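Local atomic coordinates of tail component (PDB entry 5LY8), a protein that probably helps a Lactobacillus phage recognise its host by binding cell-surface carbohydrate, through the second carbohydrate-binding module of its evolved distal tail protein. Residues A[27-32]-A[76-81]; A[84-89]-A[234-239]; A[100-105]-A[222-227]. All coordinates share one frame; numbering follows the deposited sequence.

The chain is an all-beta module of the concanavalin clan, and the three contacts sample both of its large sheets. Contact 1 (27-32 with 76-81) pairs a short strand with strand 73-81. Contact 2 (84-89 with 234-239) comes next, its centre about 25 Å from that of contact 1. Contact 3 (100-105 with 222-227), nested within the loop contact 2 closes, joins strands 94-103 and 223-238 of the six-stranded sheet; its centre lies about 20 Å from contact 1 and 35 Å from contact 2, across the chain's centre. M78 SD, 3.9 Å from W226 CZ3, brings the sheets together inside. Strand 223-238 thus ties the loop of contact 2 to the magnesium-bearing part of the module.

Contact 1: residues A[27-32]-A[76-81]; sequences TGVTLN and PSMSGT
V29 lies across the side chain of M78, the two crossing obliquely, with V29 CB 3.8 Å from M78 CG and V29 CG2 beside SD. M78 CG is anti to the backbone N (chi1 -173°), and the bend at chi3 (-69°) sets CE 3.8 Å from CD2 of L31, whose side chain runs alongside in the same direction. An unbranched, flexible thioether can thus serve two branched neighbours at once, while its other surroundings include F54, Y56 and W209.

The backbones pair antiparallel, attaching short strand 30-31 to the mixed sheet, whose strand 208-216 pairs with the other side of 73-81. T30 and S79 form the hydrogen-bonded pair, T30 N to S79 O at 2.8 Å and S79 N to T30 O at 2.9 Å; L31 and M78 form the non-hydrogen-bonded pair. N32 ends the ladder: its N donates to S77 O from above the carbonyl plane, and its OD1 takes S77 N at 2.9 Å, a side-chain amide standing in for a backbone carbonyl. Its ND2 reaches G52 O.

Small S77 and S79 fit buried positions where each hydroxyl has a protein partner, Q50 and T210 respectively, and a shared water. The chemistry is therefore divided: apolar contacts gather about M78, while on the T30 and S79 face that water and both serine hydroxyls form a hydrogen-bonded network including T30 O.

Contact 2: residues A[84-89]-A[234-239]; sequences KNSNGS and INVDYW
N85 opens the contact by laying its amide against V236, the two side chains running antiparallel past one another. CG and ND2 are each 3.7 Å from V236 CG1, so the flat group meets a methyl, while ND2 gives a hydrogen bond to a water that also binds I234 O. Its OD1 turns back into the loop and accepts S89 N at 3.0 Å from above the amide plane, with a weak bond from N87 N. Asparagine thus supports the type I turn from N85 to G88 while reaching the strand.

S86 sets OG 3.8 Å from the same V236 methyl; OG also bonds E15 and a water shared with D237 O. N87 CB lies 3.8 Å from D237 O, and CG, anti to the backbone N (chi1 -164°), is carried across to 4.0 Å from that oxygen. Its ND2 reaches D237 OD2 through another water, the amide and carboxylate planes being 57° apart; D237 OD1 is hydrogen-bonded to Q12. G88 suits the last turn position with its positive phi, 78°.

With no direct hydrogen bond between the segments, waters link their polar groups. The loop, between strands 73-81 and 94-103, lies against the end of strand 223-238, beside strand 11-20, whose E15 touches both N85 and V236.

Contact 3: residues A[100-105]-A[222-227]; sequences VNVGTN and WSINWQ. With MG (magnesium ion), chain C.
V102 and W222 meet where two antiparallel strands of the concanavalin-clan beta fold run side by side. Following V102 outward, CB is 3.8 Å from I224 CD1. With chi1 57° putting CG1 between the backbone N and the carbonyl carbon, CG2 stands anti to the N, 3.6 Å from S223 O, and lies over one face of the W222 ring. That methyl is 3.7 Å from the centroid of the six-membered ring, only 5° off its normal, a CH-pi contact suited to a compact beta-branched residue; W138 also packs on the V102 side chain. T104 CB comes to the edge of the W222 ring, while T104 OG1 bonds D130, a ligand of the second magnesium ion.

The backbone ladder fixes this register. N101 and G103 each form a hydrogen-bonded pair, with N225 and S223; V100 with W226 and V102 with I224 are non-hydrogen-bonded pairs. G103 presents no side chain beside S223. V100, V102, I224 and W226 share the inner face, where F112 and F213 add aromatic cover.

On the other face N225 OD1 lies 3.3 Å from N101 CB and accepts Q227 NE2 at 2.8 Å, a nearly straight bond of 167° that holds the Q227 amide back along its own strand. The Q227 backbone instead serves the first metal site: Q227 O binds magnesium at 2.3 Å, together with three waters and the backbone oxygens of D21 and G59.

Contact 1: residues A[27-32]-A[76-81]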
loop_
_atom_site.group_PDB
_atom_site.type_symbol
_atom_site.label_atom_id
_atom_site.label_comp_id
_atom_site.label_asym_id
_atom_site.label_seq_id
_atom_site.Cartn_x
_atom_site.Cartn_y
_atom_site.Cartn_z
ATOM N N THR A 27 10.052 -11.594 9.593
ATOM C CA THR A 27 9.883 -13.021 9.350
ATOM C C THR A 27 8.456 -13.227 8.844
ATOM O O THR A 27 7.611 -12.350 8.962
ATOM C CB THR A 27 10.146 -13.848 10.628
ATOM O OG1 THR A 27 9.170 -13.499 11.609
ATOM C CG2 THR A 27 11.554 -13.658 11.182
ATOM N N GLY A 28 8.215 -14.396 8.256
ATOM C CA GLY A 28 6.911 -14.772 7.726
ATOM C C GLY A 28 6.514 -13.932 6.540
ATOM O O GLY A 28 5.319 -13.682 6.324
ATOM N N VAL A 29 7.515 -13.490 5.769
ATOM C CA VAL A 29 7.310 -12.657 4.586
ATOM C C VAL A 29 8.193 -13.136 3.450
ATOM O O VAL A 29 9.185 -13.860 3.675
ATOM C CB VAL A 29 7.584 -11.152 4.852
ATOM C CG1 VAL A 29 6.613 -10.575 5.861
ATOM C CG2 VAL A 29 9.037 -10.879 5.245
ATOM N N THR A 30 7.867 -12.700 2.219
ATOM C CA THR A 30 8.694 -12.987 1.063
ATOM C C THR A 30 9.061 -11.696 0.368
ATOM O O THR A 30 8.257 -10.753 0.309
ATOM C CB THR A 30 8.070 -14.024 0.152
ATOM O OG1 THR A 30 6.797 -13.566 -0.239
ATOM C CG2 THR A 30 7.955 -15.395 0.811
ATOM N N LEU A 31 10.268 -11.652 -0.156
ATOM C CA LEU A 31 10.817 -10.484 -0.801
ATOM C C LEU A 31 10.719 -10.556 -2.288
ATOM O O LEU A 31 11.000 -11.594 -2.885
ATOM C CB LEU A 31 12.294 -10.336 -0.394
ATOM C CG LEU A 31 12.541 -10.195 1.118
ATOM C CD1 LEU A 31 14.019 -10.449 1.475
ATOM C CD2 LEU A 31 12.016 -8.854 1.640
ATOM N N ASN A 32 10.319 -9.441 -2.915
ATOM C CA ASN A 32 10.350 -9.300 -4.360
ATOM C C ASN A 32 9.620 -10.397 -5.147
ATOM O O ASN A 32 10.057 -10.759 -6.250
ATOM C CB ASN A 32 11.813 -9.146 -4.821
ATOM C CG ASN A 32 12.415 -7.914 -4.210
ATOM O OD1 ASN A 32 11.751 -6.871 -4.135
ATOM N ND2 ASN A 32 13.678 -7.970 -3.837
ATOM N N PRO A 76 11.943 -2.364 -4.188
ATOM C CA PRO A 76 11.708 -3.563 -3.378
ATOM C C PRO A 76 10.267 -3.770 -2.977
ATOM O O PRO A 76 9.520 -2.803 -2.822
ATOM C CB PRO A 76 12.585 -3.332 -2.141
ATOM C CG PRO A 76 12.661 -1.869 -2.025
ATOM C CD PRO A 76 12.698 -1.339 -3.443
ATOM N N SER A 77 9.895 -5.032 -2.805
ATOM C CA SER A 77 8.599 -5.384 -2.270
ATOM C C SER A 77 8.721 -6.412 -1.181
ATOM O O SER A 77 9.703 -7.188 -1.124
ATOM C CB SER A 77 7.646 -5.877 -3.351
ATOM O OG SER A 77 7.934 -7.232 -3.658
ATOM N N MET A 78 7.690 -6.457 -0.341
ATOM C CA MET A 78 7.561 -7.421 0.740
ATOM C C MET A 78 6.125 -7.901 0.722
ATOM O O MET A 78 5.204 -7.094 0.527
ATOM C CB MET A 78 7.920 -6.768 2.069
ATOM C CG MET A 78 7.983 -7.754 3.224
ATOM S SD MET A 78 8.575 -7.011 4.751
ATOM C CE MET A 78 10.284 -6.714 4.305
ATOM N N SER A 79 5.928 -9.218 0.912
ATOM C CA SER A 79 4.598 -9.816 0.852
ATOM C C SER A 79 4.417 -10.834 1.941
ATOM O O SER A 79 5.383 -11.433 2.395
ATOM C CB SER A 79 4.403 -10.531 -0.487
ATOM O OG SER A 79 4.483 -9.617 -1.564
ATOM N N GLY A 80 3.161 -11.114 2.249
ATOM C CA GLY A 80 2.829 -12.163 3.210
ATOM C C GLY A 80 1.474 -12.753 2.896
ATOM O O GLY A 80 0.703 -12.211 2.092
ATOM N N THR A 81 1.178 -13.862 3.554
ATOM C CA THR A 81 -0.091 -14.568 3.395
ATOM C C THR A 81 -1.054 -14.234 4.512
ATOM O O THR A 81 -0.640 -13.943 5.645
ATOM C CB THR A 81 0.116 -16.067 3.242
ATOM O OG1 THR A 81 0.641 -16.569 4.458
ATOM C CG2 THR A 81 1.001 -16.402 2.073
HETATM O O HOH W 1 3.336 -15.067 5.056
HETATM O O HOH W 2 7.163 -9.496 -2.142
#

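Contact 2: residues A[84-89]-A[234-239]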
loop_
_atom_site.group_PDB
_atom_site.type_symbol
_atom_site.label_atom_id
_atom_site.label_comp_id
_atom_site.label_asym_id
_atom_site.label_seq_id
_atom_site.Cartn_x
_atom_site.Cartn_y
_atom_site.Cartn_z
ATOM N N LYS A 84 -7.745 -17.275 6.797
ATOM C CA LYS A 84 -9.119 -16.966 7.211
ATOM C C LYS A 84 -9.140 -16.569 8.692
ATOM O O LYS A 84 -8.256 -16.956 9.469
ATOM C CB LYS A 84 -10.014 -18.195 7.022
ATOM C CG LYS A 84 -10.324 -18.424 5.550
ATOM C CD LYS A 84 -11.095 -19.731 5.365
ATOM C CE LYS A 84 -11.555 -19.827 3.940
ATOM N NZ LYS A 84 -12.236 -21.121 3.663
ATOM N N ASN A 85 -10.142 -15.788 9.084
ATOM C CA ASN A 85 -10.285 -15.445 10.496
ATOM C C ASN A 85 -10.738 -16.713 11.296
ATOM O O ASN A 85 -11.015 -17.767 10.710
ATOM C CB ASN A 85 -11.219 -14.237 10.657
ATOM C CG ASN A 85 -12.676 -14.471 10.366
ATOM O OD1 ASN A 85 -13.162 -15.609 10.342
ATOM N ND2 ASN A 85 -13.411 -13.385 10.135
ATOM N N SER A 86 -10.800 -16.624 12.623
ATOM C CA SER A 86 -11.155 -17.767 13.459
ATOM C C SER A 86 -12.579 -18.267 13.241
ATOM O O SER A 86 -12.906 -19.389 13.662
ATOM C CB SER A 86 -10.930 -17.436 14.926
ATOM O OG SER A 86 -11.976 -16.591 15.381
ATOM N N ASN A 87 -13.437 -17.452 12.586
ATOM C CA ASN A 87 -14.794 -17.857 12.235
ATOM C C ASN A 87 -14.848 -18.496 10.831
ATOM O O ASN A 87 -15.935 -18.760 10.311
ATOM C CB ASN A 87 -15.738 -16.666 12.349
ATOM C CG ASN A 87 -17.189 -17.062 12.390
ATOM O OD1 ASN A 87 -17.597 -18.018 13.056
ATOM N ND2 ASN A 87 -17.993 -16.359 11.623
ATOM N N GLY A 88 -13.670 -18.705 10.225
ATOM C CA GLY A 88 -13.563 -19.358 8.926
ATOM C C GLY A 88 -13.899 -18.493 7.738
ATOM O O GLY A 88 -14.249 -19.020 6.680
ATOM N N SER A 89 -13.783 -17.170 7.876
ATOM C CA SER A 89 -14.072 -16.269 6.762
ATOM C C SER A 89 -12.853 -15.491 6.349
ATOM O O SER A 89 -12.075 -15.028 7.193
ATOM C CB SER A 89 -15.177 -15.267 7.121
ATOM O OG SER A 89 -15.360 -14.280 6.113
ATOM N N ILE A 234 -11.414 -7.754 11.658
ATOM C CA ILE A 234 -12.179 -7.022 12.669
ATOM C C ILE A 234 -13.637 -7.477 12.668
ATOM O O ILE A 234 -14.099 -8.107 11.705
ATOM C CB ILE A 234 -12.021 -5.491 12.557
ATOM C CG1 ILE A 234 -12.636 -4.977 11.255
ATOM C CG2 ILE A 234 -10.549 -5.028 12.764
ATOM C CD1 ILE A 234 -12.562 -3.472 11.022
ATOM N N ASN A 235 -14.342 -7.213 13.784
ATOM C CA ASN A 235 -15.750 -7.614 13.954
ATOM C C ASN A 235 -15.869 -9.133 13.715
ATOM O O ASN A 235 -16.692 -9.570 12.898
ATOM C CB ASN A 235 -16.670 -6.820 12.988
ATOM C CG ASN A 235 -16.511 -5.326 13.083
ATOM O OD1 ASN A 235 -16.560 -4.722 14.164
ATOM N ND2 ASN A 235 -16.299 -4.704 11.945
ATOM N N VAL A 236 -14.955 -9.922 14.343
ATOM C CA VAL A 236 -14.936 -11.376 14.131
ATOM C C VAL A 236 -15.886 -11.993 15.137
ATOM O O VAL A 236 -15.634 -11.926 16.354
ATOM C CB VAL A 236 -13.548 -12.060 14.231
ATOM C CG1 VAL A 236 -13.656 -13.548 13.856
ATOM C CG2 VAL A 236 -12.502 -11.365 13.366
ATOM N N ASP A 237 -16.932 -12.674 14.665
ATOM C CA ASP A 237 -17.862 -13.355 15.585
ATOM C C ASP A 237 -17.189 -14.466 16.351
ATOM O O ASP A 237 -16.406 -15.178 15.832
ATOM C CB ASP A 237 -19.003 -14.007 14.821
ATOM C CG ASP A 237 -19.969 -13.034 14.232
ATOM O OD1 ASP A 237 -19.942 -11.856 14.607
ATOM O OD2 ASP A 237 -20.801 -13.469 13.405
ATOM N N TYR A 238 -17.579 -14.626 17.603
ATOM C CA TYR A 238 -17.148 -15.751 18.435
ATOM C C TYR A 238 -18.210 -15.982 19.501
ATOM O O TYR A 238 -18.971 -15.099 19.831
ATOM C CB TYR A 238 -15.753 -15.538 19.030
ATOM C CG TYR A 238 -15.695 -14.612 20.209
ATOM C CD1 TYR A 238 -15.703 -15.101 21.502
ATOM C CD2 TYR A 238 -15.637 -13.242 20.040
ATOM C CE1 TYR A 238 -15.672 -14.254 22.599
ATOM C CE2 TYR A 238 -15.587 -12.381 21.128
ATOM C CZ TYR A 238 -15.605 -12.896 22.404
ATOM O OH TYR A 238 -15.582 -12.058 23.469
ATOM N N TRP A 239 -18.284 -17.202 19.998
ATOM C CA TRP A 239 -19.231 -17.504 21.056
ATOM C C TRP A 239 -18.468 -18.166 22.168
ATOM O O TRP A 239 -17.281 -18.359 22.043
ATOM C CB TRP A 239 -20.322 -18.460 20.566
ATOM C CG TRP A 239 -21.438 -17.839 19.816
HETATM O O HOH W 3 -13.096 -10.423 10.216
HETATM O O HOH W 4 -14.632 -17.189 16.112
HETATM O O HOH W 5 -20.804 -15.867 11.485
#

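Contact 3: residues A[100-105]-A[222-227]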
loop_
_atom_site.group_PDB
_atom_site.type_symbol
_atom_site.label_atom_id
_atom_site.label_comp_id
_atom_site.label_asym_id
_atom_site.label_seq_id
_atom_site.Cartn_x
_atom_site.Cartn_y
_atom_site.Cartn_z
ATOM N N VAL A 100 4.139 5.217 7.387
ATOM C CA VAL A 100 5.250 5.652 6.545
ATOM C C VAL A 100 5.671 7.060 6.953
ATOM O O VAL A 100 4.921 7.805 7.598
ATOM C CB VAL A 100 4.874 5.650 5.028
ATOM C CG1 VAL A 100 4.601 4.232 4.524
ATOM C CG2 VAL A 100 3.676 6.567 4.736
ATOM N N ASN A 101 6.874 7.433 6.539
ATOM C CA ASN A 101 7.319 8.802 6.595
ATOM C C ASN A 101 7.712 9.101 5.149
ATOM O O ASN A 101 8.484 8.354 4.540
ATOM C CB ASN A 101 8.483 8.978 7.551
ATOM C CG ASN A 101 8.930 10.423 7.666
ATOM O OD1 ASN A 101 8.675 11.105 8.679
ATOM N ND2 ASN A 101 9.610 10.913 6.694
ATOM N N VAL A 102 7.131 10.154 4.595
ATOM C CA VAL A 102 7.368 10.387 3.192
ATOM C C VAL A 102 7.521 11.874 2.949
ATOM O O VAL A 102 6.870 12.696 3.611
ATOM C CB VAL A 102 6.260 9.637 2.344
ATOM C CG1 VAL A 102 4.826 10.043 2.706
ATOM C CG2 VAL A 102 6.529 9.706 0.841
ATOM N N GLY A 103 8.459 12.210 2.074
ATOM C CA GLY A 103 8.731 13.591 1.715
ATOM C C GLY A 103 9.167 13.650 0.276
ATOM O O GLY A 103 9.748 12.705 -0.227
ATOM N N THR A 104 8.917 14.816 -0.383
ATOM C CA THR A 104 9.312 14.920 -1.782
ATOM C C THR A 104 9.763 16.353 -2.099
ATOM O O THR A 104 9.710 17.272 -1.260
ATOM C CB THR A 104 8.202 14.333 -2.715
ATOM O OG1 THR A 104 8.660 14.236 -4.085
ATOM C CG2 THR A 104 6.881 15.123 -2.666
ATOM N N ASN A 105 10.071 16.488 -3.364
ATOM C CA ASN A 105 10.617 17.747 -3.869
ATOM C C ASN A 105 10.424 17.761 -5.347
ATOM O O ASN A 105 9.986 16.773 -5.958
ATOM C CB ASN A 105 12.054 18.125 -3.463
ATOM C CG ASN A 105 12.455 18.396 -2.050
ATOM O OD1 ASN A 105 13.463 17.865 -1.585
ATOM N ND2 ASN A 105 11.896 19.440 -1.458
ATOM N N TRP A 222 12.282 10.019 -4.127
ATOM C CA TRP A 222 11.736 10.737 -2.999
ATOM C C TRP A 222 12.255 10.137 -1.679
ATOM O O TRP A 222 12.959 9.117 -1.698
ATOM C CB TRP A 222 10.204 10.785 -3.073
ATOM C CG TRP A 222 9.433 9.502 -2.935
ATOM C CD1 TRP A 222 9.914 8.229 -2.766
ATOM C CD2 TRP A 222 8.010 9.398 -2.903
ATOM N NE1 TRP A 222 8.864 7.337 -2.647
ATOM C CE2 TRP A 222 7.687 8.036 -2.714
ATOM C CE3 TRP A 222 6.969 10.334 -3.003
ATOM C CZ2 TRP A 222 6.359 7.588 -2.629
ATOM C CZ3 TRP A 222 5.661 9.887 -2.918
ATOM C CH2 TRP A 222 5.372 8.532 -2.746
ATOM N N SER A 223 11.916 10.770 -0.552
ATOM C CA SER A 223 12.329 10.243 0.749
ATOM C C SER A 223 11.199 9.405 1.288
ATOM O O SER A 223 10.077 9.875 1.414
ATOM C CB SER A 223 12.643 11.369 1.721
ATOM O OG SER A 223 13.770 12.117 1.281
ATOM N N ILE A 224 11.469 8.109 1.521
ATOM C CA ILE A 224 10.422 7.209 1.956
ATOM C C ILE A 224 10.940 6.207 2.954
ATOM O O ILE A 224 11.992 5.614 2.745
ATOM C CB ILE A 224 9.790 6.499 0.708
ATOM C CG1 ILE A 224 8.666 5.519 1.072
ATOM C CG2 ILE A 224 10.833 5.808 -0.177
ATOM C CD1 ILE A 224 7.486 6.140 1.751
ATOM N N ASN A 225 10.187 6.016 4.045
ATOM C CA ASN A 225 10.512 4.952 4.962
ATOM C C ASN A 225 9.225 4.358 5.520
ATOM O O ASN A 225 8.166 4.996 5.446
ATOM C CB ASN A 225 11.545 5.364 6.007
ATOM C CG ASN A 225 11.096 6.347 7.030
ATOM O OD1 ASN A 225 10.108 6.110 7.736
ATOM N ND2 ASN A 225 11.799 7.475 7.110
ATOM N N TRP A 226 9.292 3.118 6.012
ATOM C CA TRP A 226 8.119 2.330 6.388
ATOM C C TRP A 226 8.367 1.873 7.809
ATOM O O TRP A 226 9.341 1.168 8.086
ATOM C CB TRP A 226 8.056 1.173 5.404
ATOM C CG TRP A 226 6.937 0.188 5.554
ATOM C CD1 TRP A 226 5.685 0.399 6.070
ATOM C CD2 TRP A 226 6.951 -1.154 5.055
ATOM N NE1 TRP A 226 4.920 -0.744 5.923
ATOM C CE2 TRP A 226 5.682 -1.710 5.313
ATOM C CE3 TRP A 226 7.931 -1.956 4.445
ATOM C CZ2 TRP A 226 5.374 -3.037 4.988
ATOM C CZ3 TRP A 226 7.621 -3.257 4.099
ATOM C CH2 TRP A 226 6.358 -3.788 4.374
ATOM N N GLN A 227 7.535 2.359 8.746
ATOM C CA GLN A 227 7.819 2.209 10.175
ATOM C C GLN A 227 7.028 1.128 10.882
ATOM O O GLN A 227 7.423 0.721 11.978
ATOM C CB GLN A 227 7.640 3.555 10.916
ATOM C CG GLN A 227 8.328 4.720 10.180
ATOM C CD GLN A 227 8.702 5.924 11.011
ATOM O OE1 GLN A 227 8.393 6.019 12.227
ATOM N NE2 GLN A 227 9.423 6.851 10.357
HETATM MG MG MG C . 8.784 0.376 13.838
HETATM O O HOH W 6 9.762 -0.029 16.090
HETATM O O HOH W 7 8.840 2.586 14.870
HETATM O O HOH W 8 6.657 0.103 14.982
#